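Predicted DNA-binding transcriptional regulator (Aliivibrio fischeri ES114, PDB 7DWN) probably binds cis-regulatory DNA and controls transcription as a tetrameric member of the LysR family of regulators. Local coordinates at residues S21-L26 with P32-R37; L40-V45 with V50-K55; R204-I209 with I237-A242. All blocks are in the same frame, centred on the assembly; numbering follows the deposited sequence.

Interaction 1: residues S21-L26 with P32-R37; sequences SQAAEL and PAFSRR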
loop_
_atom_site.group_PDB
_atom_site.type_symbol
_atom_site.label_atom_id
_atom_site.label_comp_id
_atom_site.label_asym_id
_atom_site.label_seq_id
_atom_site.Cartn_x
_atom_site.Cartn_y
_atom_site.Cartn_z
ATOM N N SER A 21 35.601 11.798 14.073
ATOM C CA SER A 21 36.632 10.767 14.182
ATOM C C SER A 21 36.023 9.398 14.455
ATOM O O SER A 21 36.451 8.393 13.875
ATOM C CB SER A 21 37.636 11.136 15.276
ATOM O OG SER A 21 37.119 10.858 16.566
ATOM N N GLN A 22 35.021 9.339 15.335
ATOM C CA GLN A 22 34.356 8.069 15.611
ATOM C C GLN A 22 33.622 7.553 14.380
ATOM O O GLN A 22 33.684 6.356 14.067
ATOM C CB GLN A 22 33.400 8.234 16.793
ATOM C CG GLN A 22 34.090 8.714 18.065
ATOM C CD GLN A 22 33.114 9.068 19.168
ATOM O OE1 GLN A 22 31.900 8.969 18.991
ATOM N NE2 GLN A 22 33.639 9.483 20.316
ATOM N N ALA A 23 32.932 8.443 13.660
ATOM C CA ALA A 23 32.264 8.044 12.426
ATOM C C ALA A 23 33.265 7.556 11.387
ATOM O O ALA A 23 32.975 6.632 10.620
ATOM C CB ALA A 23 31.443 9.209 11.870
ATOM N N ALA A 24 34.451 8.169 11.346
ATOM C CA ALA A 24 35.492 7.718 10.429
ATOM C C ALA A 24 35.996 6.332 10.808
ATOM O O ALA A 24 36.224 5.486 9.934
ATOM C CB ALA A 24 36.644 8.721 10.413
ATOM N N GLU A 25 36.182 6.087 12.106
ATOM C CA GLU A 25 36.614 4.765 12.549
ATOM C C GLU A 25 35.570 3.708 12.215
ATOM O O GLU A 25 35.915 2.593 11.804
ATOM C CB GLU A 25 36.910 4.774 14.048
ATOM C CG GLU A 25 37.530 3.478 14.551
ATOM C CD GLU A 25 38.877 3.191 13.913
ATOM O OE1 GLU A 25 39.626 4.153 13.644
ATOM O OE2 GLU A 25 39.185 2.004 13.674
ATOM N N LEU A 26 34.285 4.040 12.374
ATOM C CA LEU A 26 33.237 3.091 12.013
ATOM C C LEU A 26 33.217 2.817 10.516
ATOM O O LEU A 26 32.815 1.729 10.090
ATOM C CB LEU A 26 31.870 3.600 12.473
ATOM C CG LEU A 26 31.367 3.140 13.845
ATOM C CD1 LEU A 26 32.266 3.638 14.968
ATOM C CD2 LEU A 26 29.932 3.594 14.062
ATOM N N PRO A 32 40.741 12.839 8.208
ATOM C CA PRO A 32 40.645 13.877 7.168
ATOM C C PRO A 32 39.899 13.405 5.935
ATOM O O PRO A 32 39.144 14.184 5.337
ATOM C CB PRO A 32 42.113 14.199 6.859
ATOM C CG PRO A 32 42.845 13.819 8.100
ATOM C CD PRO A 32 42.143 12.593 8.593
ATOM N N ALA A 33 40.078 12.140 5.545
ATOM C CA ALA A 33 39.365 11.610 4.387
ATOM C C ALA A 33 37.860 11.580 4.628
ATOM O O ALA A 33 37.073 11.882 3.723
ATOM C CB ALA A 33 39.880 10.213 4.043
ATOM N N PHE A 34 37.436 11.222 5.844
ATOM C CA PHE A 34 36.010 11.220 6.153
ATOM C C PHE A 34 35.441 12.634 6.153
ATOM O O PHE A 34 34.338 12.868 5.637
ATOM C CB PHE A 34 35.764 10.551 7.504
ATOM C CG PHE A 34 34.314 10.429 7.858
ATOM C CD1 PHE A 34 33.572 9.350 7.413
ATOM C CD2 PHE A 34 33.690 11.395 8.630
ATOM C CE1 PHE A 34 32.233 9.232 7.735
ATOM C CE2 PHE A 34 32.351 11.285 8.955
ATOM C CZ PHE A 34 31.621 10.202 8.507
ATOM N N SER A 35 36.170 13.584 6.746
ATOM C CA SER A 35 35.730 14.974 6.694
ATOM C C SER A 35 35.597 15.447 5.250
ATOM O O SER A 35 34.629 16.133 4.898
ATOM C CB SER A 35 36.700 15.864 7.473
ATOM O OG SER A 35 36.239 17.203 7.518
ATOM N N ARG A 36 36.543 15.055 4.390
ATOM C CA ARG A 36 36.485 15.447 2.987
ATOM C C ARG A 36 35.304 14.797 2.273
ATOM O O ARG A 36 34.674 15.424 1.414
ATOM C CB ARG A 36 37.800 15.092 2.290
ATOM C CG ARG A 36 37.873 15.538 0.840
ATOM C CD ARG A 36 37.736 17.048 0.714
ATOM N NE ARG A 36 37.824 17.488 -0.675
ATOM C CZ ARG A 36 37.666 18.746 -1.072
ATOM N NH1 ARG A 36 37.410 19.695 -0.183
ATOM N NH2 ARG A 36 37.764 19.054 -2.358
ATOM N N ARG A 37 34.985 13.546 2.612
ATOM C CA ARG A 37 33.827 12.894 2.004
ATOM C C ARG A 37 32.533 13.604 2.387
ATOM O O ARG A 37 31.665 13.840 1.534
ATOM C CB ARG A 37 33.775 11.419 2.408
ATOM C CG ARG A 37 34.734 10.521 1.632
ATOM C CD ARG A 37 35.208 9.349 2.482
ATOM N NE ARG A 37 34.140 8.404 2.802
ATOM C CZ ARG A 37 34.118 7.135 2.404
ATOM N NH1 ARG A 37 35.110 6.648 1.671
ATOM N NH2 ARG A 37 33.108 6.348 2.747
#
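With CG of Phe34 turned away from its own backbone N (chi1 -176°) and the ring set crosswise to the side chain by a chi2 of 86°, the phenyl group lies against helix 20-26, where Ala23 and Ala24 receive it. One ring face rests directly on backbone: Ala24 N stands over the centre, 4.1 Å above the Phe34 ring plane, while Ala23 C sits over the same face, displaced toward the rim. The two methyl groups take opposite ends of the aromatic side chain. Ala24 CB meets the root of it, 3.5 Å from Phe34 CB, and Ala23 CB reaches the far end, 3.5 Å from Phe34 CZ and 3.7 Å from Phe34 CE2. With methyls here, the helices come close, Ala24 CA lying 5.6 Å from Phe34 CA.

This is the helix-turn-helix of the LysR family, with residues 20-26 as its first helix and 31-45 as the second, which in relatives is the recognition helix. The contact fixes one against the other next to the short turn that joins them, and does so by packing alone: no hydrogen bond passes between 21-26 and 32-37. Phe20 and Val29 pack on the Phe34 side chain as well, so the ring belongs to a small hydrophobic core shared with the turn. Helix 5-17 borders the same core, Ala23 touching Val17 and Phe34 touching Asp10. One turn beyond Phe34, Arg37 sends its NE to a salt bridge with the carboxylate of Asp10, tying helix 31-45 to helix 5-17.

Interaction 2: residues L40-V45 with V50-K55; sequences LLEDTV and VDRKSK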
loop_
_atom_site.group_PDB
_atom_site.type_symbol
_atom_site.label_atom_id
_atom_site.label_comp_id
_atom_site.label_asym_id
_atom_site.label_seq_id
_atom_site.Cartn_x
_atom_site.Cartn_y
_atom_site.Cartn_z
ATOM N N LEU A 40 32.361 16.829 0.456
ATOM C CA LEU A 40 31.968 16.609 -0.931
ATOM C C LEU A 40 30.472 16.343 -1.041
ATOM O O LEU A 40 29.814 16.827 -1.971
ATOM C CB LEU A 40 32.764 15.446 -1.524
ATOM C CG LEU A 40 34.254 15.681 -1.780
ATOM C CD1 LEU A 40 34.927 14.400 -2.248
ATOM C CD2 LEU A 40 34.447 16.790 -2.799
ATOM N N LEU A 41 29.918 15.571 -0.103
ATOM C CA LEU A 41 28.471 15.372 -0.080
ATOM C C LEU A 41 27.735 16.697 0.080
ATOM O O LEU A 41 26.731 16.947 -0.598
ATOM C CB LEU A 41 28.088 14.409 1.044
ATOM C CG LEU A 41 26.585 14.182 1.219
ATOM C CD1 LEU A 41 25.983 13.567 -0.038
ATOM C CD2 LEU A 41 26.305 13.313 2.434
ATOM N N GLU A 42 28.225 17.562 0.973
ATOM C CA GLU A 42 27.587 18.860 1.173
ATOM C C GLU A 42 27.693 19.730 -0.074
ATOM O O GLU A 42 26.753 20.459 -0.414
ATOM C CB GLU A 42 28.207 19.569 2.375
ATOM C CG GLU A 42 27.875 18.930 3.710
ATOM C CD GLU A 42 28.617 19.580 4.859
ATOM O OE1 GLU A 42 29.801 19.931 4.673
ATOM O OE2 GLU A 42 28.018 19.747 5.942
ATOM N N ASP A 43 28.835 19.674 -0.764
ATOM C CA ASP A 43 28.992 20.422 -2.008
ATOM C C ASP A 43 28.054 19.909 -3.092
ATOM O O ASP A 43 27.558 20.698 -3.906
ATOM C CB ASP A 43 30.440 20.353 -2.491
ATOM C CG ASP A 43 31.377 21.201 -1.655
ATOM O OD1 ASP A 43 30.890 21.910 -0.749
ATOM O OD2 ASP A 43 32.600 21.160 -1.907
ATOM N N THR A 44 27.799 18.600 -3.119
ATOM C CA THR A 44 26.920 18.041 -4.141
ATOM C C THR A 44 25.455 18.352 -3.854
ATOM O O THR A 44 24.704 18.699 -4.772
ATOM C CB THR A 44 27.134 16.532 -4.258
ATOM O OG1 THR A 44 28.539 16.251 -4.294
ATOM C CG2 THR A 44 26.495 16.007 -5.533
ATOM N N VAL A 45 25.025 18.236 -2.593
ATOM C CA VAL A 45 23.641 18.570 -2.254
ATOM C C VAL A 45 23.411 20.066 -2.136
ATOM O O VAL A 45 22.254 20.502 -2.081
ATOM C CB VAL A 45 23.195 17.896 -0.943
ATOM C CG1 VAL A 45 23.338 16.386 -1.048
ATOM C CG2 VAL A 45 23.991 18.438 0.232
ATOM N N VAL A 50 25.968 19.802 8.319
ATOM C CA VAL A 50 26.512 19.537 9.646
ATOM C C VAL A 50 27.230 20.785 10.139
ATOM O O VAL A 50 27.940 21.449 9.379
ATOM C CB VAL A 50 27.458 18.314 9.610
ATOM C CG1 VAL A 50 28.588 18.462 10.612
ATOM C CG2 VAL A 50 26.683 17.029 9.862
ATOM N N ASP A 51 27.035 21.107 11.417
ATOM C CA ASP A 51 27.796 22.161 12.080
ATOM C C ASP A 51 29.047 21.531 12.684
ATOM O O ASP A 51 28.961 20.753 13.640
ATOM C CB ASP A 51 26.954 22.855 13.149
ATOM C CG ASP A 51 27.646 24.071 13.743
ATOM O OD1 ASP A 51 28.755 24.420 13.283
ATOM O OD2 ASP A 51 27.081 24.684 14.673
ATOM N N ARG A 52 30.208 21.867 12.124
ATOM C CA ARG A 52 31.475 21.278 12.536
ATOM C C ARG A 52 32.126 21.993 13.712
ATOM O O ARG A 52 33.082 21.460 14.285
ATOM C CB ARG A 52 32.458 21.267 11.361
ATOM C CG ARG A 52 32.035 20.403 10.192
ATOM C CD ARG A 52 32.962 20.619 9.009
ATOM N NE ARG A 52 32.672 19.704 7.911
ATOM C CZ ARG A 52 31.694 19.883 7.030
ATOM N NH1 ARG A 52 30.903 20.943 7.120
ATOM N NH2 ARG A 52 31.504 18.997 6.061
ATOM N N LYS A 53 31.641 23.174 14.085
ATOM C CA LYS A 53 32.282 23.995 15.103
ATOM C C LYS A 53 31.788 23.704 16.513
ATOM O O LYS A 53 32.167 24.419 17.447
ATOM C CB LYS A 53 32.070 25.477 14.785
ATOM C CG LYS A 53 32.651 25.920 13.454
ATOM C CD LYS A 53 32.284 27.362 13.140
ATOM C CE LYS A 53 31.034 27.447 12.275
ATOM N NZ LYS A 53 29.826 26.860 12.918
ATOM N N SER A 54 30.961 22.680 16.695
ATOM C CA SER A 54 30.350 22.405 17.987
ATOM C C SER A 54 30.556 20.951 18.379
ATOM O O SER A 54 30.507 20.056 17.531
ATOM C CB SER A 54 28.850 22.724 17.961
ATOM O OG SER A 54 28.156 21.867 17.071
ATOM N N LYS A 55 30.781 20.726 19.670
ATOM C CA LYS A 55 30.849 19.388 20.244
ATOM C C LYS A 55 29.691 19.226 21.219
ATOM O O LYS A 55 29.585 20.011 22.178
ATOM C CB LYS A 55 32.184 19.164 20.958
ATOM C CG LYS A 55 33.392 19.250 20.042
ATOM C CD LYS A 55 33.803 17.893 19.488
ATOM C CE LYS A 55 34.266 16.973 20.605
ATOM N NZ LYS A 55 35.113 15.853 20.107
#
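In the winged helix-turn-helix, Glu42 near the end of helix 31-45 reaches out to Val50 and Arg52, in the first strand of the small hairpin that forms the wing and the turn after it. The two long side chains approach from opposite directions, both stretched out, and meet in a salt bridge. Glu42 OE1 comes to the edge of the guanidinium, close to its plane, and faces both terminal nitrogens. Arg52 NH1 lies 2.9 Å from Glu42 OE1, but the bond is bent to 127° and weak; Arg52 NH2 is modelled only 2.4 Å from Glu42 OE1, a value too short to be trusted in detail. The planes of carboxylate and guanidinium stand 63° apart, so this is no flat two-oxygen pairing. The second oxygen works on backbone instead: Glu42 OE2 accepts a weak bond from Val50 N at 3.1 Å and another bond from the N-H of Leu49. One buried carboxylate thus ties down both the start of the strand and a cationic side chain, and the nearby positive charge probably helps keep it ionised. Farther along, an Asx turn shapes the chain, Asp51 OD1 accepting from Lys53 N at 3.2 Å on one face of the carboxylate and from Lys53 NZ on the other.

Arg52 also leans on Ile38 and Arg39 of helix 31-45. Strand 50-51 pairs with 58-59 through Asp51 and Glu58, Val50 packs on Leu14 of helix 5-17, and Leu41 fits between that helix, at Phe11, and helix 61-83, at Phe66.

Interaction 3: residues R204-I209 with I237-A242; sequences RQVEII and IAWLPA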
loop_
_atom_site.group_PDB
_atom_site.type_symbol
_atom_site.label_atom_id
_atom_site.label_comp_id
_atom_site.label_asym_id
_atom_site.label_seq_id
_atom_site.Cartn_x
_atom_site.Cartn_y
_atom_site.Cartn_z
ATOM N N ARG A 204 -12.524 -28.149 -7.060
ATOM C CA ARG A 204 -13.695 -27.759 -7.839
ATOM C C ARG A 204 -14.045 -28.811 -8.882
ATOM O O ARG A 204 -15.220 -28.965 -9.234
ATOM C CB ARG A 204 -13.464 -26.398 -8.504
ATOM C CG ARG A 204 -13.583 -25.220 -7.547
ATOM C CD ARG A 204 -13.473 -23.872 -8.257
ATOM N NE ARG A 204 -12.091 -23.485 -8.535
ATOM C CZ ARG A 204 -11.559 -23.426 -9.752
ATOM N NH1 ARG A 204 -12.294 -23.727 -10.814
ATOM N NH2 ARG A 204 -10.293 -23.060 -9.908
ATOM N N GLN A 205 -13.050 -29.549 -9.383
ATOM C CA GLN A 205 -13.365 -30.631 -10.312
ATOM C C GLN A 205 -14.024 -31.807 -9.595
ATOM O O GLN A 205 -14.979 -32.399 -10.113
ATOM C CB GLN A 205 -12.105 -31.084 -11.050
ATOM C CG GLN A 205 -11.366 -29.966 -11.776
ATOM C CD GLN A 205 -12.291 -29.047 -12.550
ATOM O OE1 GLN A 205 -13.083 -29.494 -13.382
ATOM N NE2 GLN A 205 -12.196 -27.749 -12.279
ATOM N N VAL A 206 -13.532 -32.162 -8.403
ATOM C CA VAL A 206 -14.134 -33.267 -7.652
ATOM C C VAL A 206 -15.566 -32.927 -7.237
ATOM O O VAL A 206 -16.442 -33.811 -7.175
ATOM C CB VAL A 206 -13.258 -33.622 -6.432
ATOM C CG1 VAL A 206 -13.925 -34.688 -5.571
ATOM C CG2 VAL A 206 -11.887 -34.092 -6.889
ATOM N N GLU A 207 -15.829 -31.646 -6.965
ATOM C CA GLU A 207 -17.170 -31.216 -6.582
ATOM C C GLU A 207 -18.216 -31.534 -7.647
ATOM O O GLU A 207 -19.407 -31.614 -7.326
ATOM C CB GLU A 207 -17.163 -29.713 -6.285
ATOM C CG GLU A 207 -18.407 -29.200 -5.579
ATOM C CD GLU A 207 -18.514 -29.692 -4.148
ATOM O OE1 GLU A 207 -17.484 -30.113 -3.578
ATOM O OE2 GLU A 207 -19.630 -29.658 -3.591
ATOM N N ILE A 208 -17.800 -31.729 -8.901
ATOM C CA ILE A 208 -18.757 -32.002 -9.970
ATOM C C ILE A 208 -19.413 -33.364 -9.776
ATOM O O ILE A 208 -20.620 -33.523 -9.992
ATOM C CB ILE A 208 -18.063 -31.895 -11.341
ATOM C CG1 ILE A 208 -17.651 -30.448 -11.618
ATOM C CG2 ILE A 208 -18.966 -32.414 -12.453
ATOM C CD1 ILE A 208 -18.814 -29.482 -11.667
ATOM N N ILE A 209 -18.638 -34.361 -9.356
ATOM C CA ILE A 209 -19.125 -35.729 -9.224
ATOM C C ILE A 209 -19.313 -36.129 -7.766
ATOM O O ILE A 209 -19.582 -37.302 -7.485
ATOM C CB ILE A 209 -18.201 -36.721 -9.948
ATOM C CG1 ILE A 209 -16.751 -36.549 -9.487
ATOM C CG2 ILE A 209 -18.311 -36.548 -11.454
ATOM C CD1 ILE A 209 -16.360 -37.431 -8.317
ATOM N N ILE A 237 -8.954 -42.670 0.143
ATOM C CA ILE A 237 -8.939 -42.558 -1.308
ATOM C C ILE A 237 -8.701 -41.107 -1.686
ATOM O O ILE A 237 -8.942 -40.186 -0.901
ATOM C CB ILE A 237 -10.244 -43.063 -1.949
ATOM C CG1 ILE A 237 -11.417 -42.167 -1.542
ATOM C CG2 ILE A 237 -10.498 -44.485 -1.544
ATOM C CD1 ILE A 237 -12.462 -42.024 -2.619
ATOM N N ALA A 238 -8.246 -40.900 -2.921
ATOM C CA ALA A 238 -8.104 -39.518 -3.361
ATOM C C ALA A 238 -8.120 -39.445 -4.880
ATOM O O ALA A 238 -7.752 -40.399 -5.564
ATOM C CB ALA A 238 -6.821 -38.880 -2.816
ATOM N N TRP A 239 -8.556 -38.296 -5.394
ATOM C CA TRP A 239 -8.484 -38.005 -6.820
ATOM C C TRP A 239 -7.112 -37.406 -7.099
ATOM O O TRP A 239 -6.853 -36.243 -6.781
ATOM C CB TRP A 239 -9.605 -37.065 -7.247
ATOM C CG TRP A 239 -10.880 -37.778 -7.574
ATOM C CD1 TRP A 239 -11.338 -38.113 -8.815
ATOM C CD2 TRP A 239 -11.856 -38.253 -6.643
ATOM N NE1 TRP A 239 -12.545 -38.765 -8.713
ATOM C CE2 TRP A 239 -12.884 -38.863 -7.389
ATOM C CE3 TRP A 239 -11.960 -38.221 -5.250
ATOM C CZ2 TRP A 239 -14.001 -39.440 -6.786
ATOM C CZ3 TRP A 239 -13.070 -38.787 -4.655
ATOM C CH2 TRP A 239 -14.076 -39.389 -5.422
ATOM N N LEU A 240 -6.235 -38.199 -7.689
ATOM C CA LEU A 240 -4.887 -37.742 -7.959
ATOM C C LEU A 240 -4.666 -37.569 -9.456
ATOM O O LEU A 240 -5.224 -38.331 -10.254
ATOM C CB LEU A 240 -3.854 -38.727 -7.402
ATOM C CG LEU A 240 -3.983 -38.993 -5.901
ATOM C CD1 LEU A 240 -2.910 -39.955 -5.416
ATOM C CD2 LEU A 240 -3.915 -37.681 -5.142
ATOM N N PRO A 241 -3.891 -36.566 -9.866
ATOM C CA PRO A 241 -3.566 -36.429 -11.288
ATOM C C PRO A 241 -2.769 -37.631 -11.768
ATOM O O PRO A 241 -1.889 -38.138 -11.069
ATOM C CB PRO A 241 -2.742 -35.138 -11.345
ATOM C CG PRO A 241 -2.214 -34.962 -9.960
ATOM C CD PRO A 241 -3.283 -35.499 -9.055
ATOM N N ALA A 242 -3.093 -38.088 -12.977
ATOM C CA ALA A 242 -2.548 -39.354 -13.449
ATOM C C ALA A 242 -1.042 -39.283 -13.670
ATOM O O ALA A 242 -0.354 -40.300 -13.536
ATOM C CB ALA A 242 -3.259 -39.784 -14.729
#
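Val206 and Ile209, one turn apart on helix 201-209, both press on the indole of Trp239 in strand 238-241. The two methyls of Val206 divide the work. CG1 lies over one face of the ring system: Val206 CG1 is 4.3 Å from the centroid of the Trp239 six-membered ring and 18° off its normal, a CH-pi contact on the benzene half. CG2 covers the root of the side chain, with Val206 CG2 3.8 Å from Trp239 CB. CG1 can reach the benzene half because it is anti to the Val206 backbone N (chi1 175°), which leaves CG2 beside that N. The side chains of Ile209 and Trp239 point at each other, and Ile209 CD1, the end of its longer branch, meets the indole obliquely at Trp239 CZ2, 3.5 Å away, on the same side of the ring plane as the valine.

In the next shell, the indole is held at its polar corner, NE1 donating to the carbonyl O of Leu262. Trp193 of strand 191-195 meets Trp239 with the planes about 80° apart and also touches Val206, while the Trp239 side chain also touches Pro171 of strand 160-174. The backbone of Trp239 has its own tie, its O bonded to the hydroxyl of Tyr196. Strand 238-241 runs antiparallel to 160-174. All this lies in the substrate-binding domain, whose fold resembles that of periplasmic binding proteins, and the contact sets helix 201-209 on the strands beneath it.

Across the two segments the interaction is wholly apolar, with no hydrogen bond; directionality comes from the indole N-H, which probably fixes the ring's rotation and so the surface offered to the helix.

In the fold
All three contacts are largely buried, yet only interactions 1 and 2 hold a common element, helix 31-45. They follow each other along it, their centres about 12 Å apart: the first sets its beginning on helix 20-26, the second joins its end to the wing hairpin. Interaction 3 lies on the other side of the chain's centre, about 68 and 70 Å from the other two, centre to centre, in the substrate-binding domain. Chemistry does not follow domain. Interactions 1 and 3 both seat aliphatic groups of a helix against one large aromatic residue, whereas 40-45 with 50-55 rests on a salt bridge and one weak bond from a backbone N-H, and its arginine lies partly exposed.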